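Local coordinates for organic hydroperoxide resistance protein (PDB 6MJN), which probably reduces organic hydroperoxides through redox-active cysteines, as a dimeric member of the OsmC/Ohr family of peroxide-resistance proteins, at the interface of chains A and B. Residues are numbered along the deposited sequence; one frame, centred on the assembly and turned at random. Chains: chain A/B, Organic hydroperoxide resistance protein.

The interface of chains A and B. Residues chain A 52, 54-55, 58; chain B 13, 15, 29, 31.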
loop_
_atom_site.group_PDB
_atom_site.type_symbol
_atom_site.label_atom_id
_atom_site.label_comp_id
_atom_site.label_asym_id
_atom_site.label_seq_id
_atom_site.Cartn_x
_atom_site.Cartn_y
_atom_site.Cartn_z
ATOM N N ASN A 52 4.786 -3.829 -9.084
ATOM C CA ASN A 52 3.551 -3.142 -9.446
ATOM C C ASN A 52 2.852 -2.702 -8.154
ATOM O O ASN A 52 3.275 -3.079 -7.046
ATOM C CB ASN A 52 2.643 -4.058 -10.300
ATOM C CG ASN A 52 2.273 -5.350 -9.577
ATOM O OD1 ASN A 52 1.626 -5.322 -8.525
ATOM N ND2 ASN A 52 2.659 -6.493 -10.157
ATOM N N GLU A 54 0.068 -3.543 -6.728
ATOM C CA GLU A 54 -0.522 -4.594 -5.898
ATOM C C GLU A 54 0.544 -5.306 -5.066
ATOM O O GLU A 54 0.291 -5.668 -3.909
ATOM C CB GLU A 54 -1.289 -5.596 -6.758
ATOM C CG GLU A 54 -2.604 -5.053 -7.347
ATOM C CD GLU A 54 -2.385 -3.881 -8.317
ATOM O OE1 GLU A 54 -1.625 -4.047 -9.290
ATOM O OE2 GLU A 54 -2.944 -2.786 -8.080
ATOM N N GLN A 55 1.715 -5.563 -5.646
ATOM C CA GLN A 55 2.812 -6.135 -4.868
ATOM C C GLN A 55 3.294 -5.182 -3.783
ATOM O O GLN A 55 3.618 -5.622 -2.669
ATOM C CB GLN A 55 3.979 -6.517 -5.778
ATOM C CG GLN A 55 3.667 -7.651 -6.735
ATOM C CD GLN A 55 4.919 -8.237 -7.334
ATOM O OE1 GLN A 55 5.924 -7.537 -7.496
ATOM N NE2 GLN A 55 4.886 -9.541 -7.636
ATOM N N ALA A 58 0.781 -5.448 -1.055
ATOM C CA ALA A 58 0.917 -6.746 -0.391
ATOM C C ALA A 58 2.095 -6.745 0.566
ATOM O O ALA A 58 1.976 -7.190 1.716
ATOM C CB ALA A 58 1.079 -7.857 -1.417
ATOM N N TYR B 13 -5.713 -11.106 -11.036
ATOM C CA TYR B 13 -4.299 -11.106 -10.698
ATOM C C TYR B 13 -4.193 -11.304 -9.195
ATOM O O TYR B 13 -4.991 -10.749 -8.438
ATOM C CB TYR B 13 -3.630 -9.791 -11.124
ATOM C CG TYR B 13 -2.195 -9.635 -10.659
ATOM C CD1 TYR B 13 -1.175 -10.415 -11.206
ATOM C CD2 TYR B 13 -1.859 -8.699 -9.689
ATOM C CE1 TYR B 13 0.150 -10.274 -10.783
ATOM C CE2 TYR B 13 -0.544 -8.545 -9.258
ATOM C CZ TYR B 13 0.455 -9.332 -9.812
ATOM O OH TYR B 13 1.755 -9.193 -9.387
ATOM N N THR B 15 -1.110 -11.699 -5.982
ATOM C CA THR B 15 0.295 -11.690 -5.614
ATOM C C THR B 15 0.384 -11.971 -4.121
ATOM O O THR B 15 -0.531 -11.649 -3.367
ATOM C CB THR B 15 0.980 -10.352 -6.012
ATOM O OG1 THR B 15 2.377 -10.396 -5.696
ATOM C CG2 THR B 15 0.351 -9.147 -5.295
ATOM N N THR B 29 7.952 -10.895 -2.371
ATOM C CA THR B 29 6.853 -11.535 -3.068
ATOM C C THR B 29 7.276 -12.934 -3.462
ATOM O O THR B 29 8.459 -13.200 -3.678
ATOM C CB THR B 29 6.422 -10.765 -4.317
ATOM O OG1 THR B 29 7.555 -10.521 -5.172
ATOM C CG2 THR B 29 5.765 -9.445 -3.931
ATOM N N ASP B 31 6.877 -14.437 -6.229
ATOM C CA ASP B 31 7.507 -14.525 -7.543
ATOM C C ASP B 31 8.868 -13.837 -7.596
ATOM O O ASP B 31 9.465 -13.760 -8.674
ATOM C CB ASP B 31 6.583 -13.966 -8.633
ATOM C CG ASP B 31 6.324 -12.467 -8.499
ATOM O OD1 ASP B 31 6.823 -11.838 -7.543
ATOM O OD2 ASP B 31 5.618 -11.915 -9.374
#
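The side-chain amide nitrogen NE2 of A:Gln55 is met by B:Thr15 and by the carboxylate of B:Asp31. It gives a hydrogen bond to the hydroxyl OG1 of B:Thr15 at 3.3 Å, with that oxygen tilted somewhat out of the amide plane. The side chain of B:Asp31 comes towards that of A:Gln55 from the opposite direction and brings its carboxylate to the same nitrogen. Its OD1 and OD2 each form a weak, bent bond to NE2, and OD1 lies 3.0 Å away. The amide and carboxylate planes stand 74° apart, so the two groups do not pair flat. B:Asp31 OD1 also accepts a bond from the hydroxyl OG1 of B:Thr29 at 2.8 Å, which helps to position the carboxylate. The A:Gln55 chain is extended beyond CG (chi2 -164°), and this carries its amide across B:Thr15 and B:Thr29. The methyl CG2 of B:Thr29 packs against CD of A:Gln55 at 3.7 Å.

A second polar link joins ND2 of A:Asn52 to the phenol OH of B:Tyr13 at 2.9 Å. This bond is nearly straight, 165° at the hydrogen, and the phenol oxygen lies close to the amide plane. The other end of that amide is also held: OD1 accepts a hydrogen bond from the backbone N of A:Gln55 at 2.9 Å. A:Asn52 thus caps the start of helix 53-75 while fixing its own amide for the tyrosine. CB of A:Glu54 meets the B:Tyr13 ring at its edge, 3.9 Å from CE2.

The patch sets the N-terminal turns of helix 53-75 of chain A against strands 13-20 and 26-29 of chain B, with A:Asn52 in the loop just before the helix and B:Asp31 in the loop just after strand 26-29. The two-fold symmetry of the dimer repeats it with the chains exchanged.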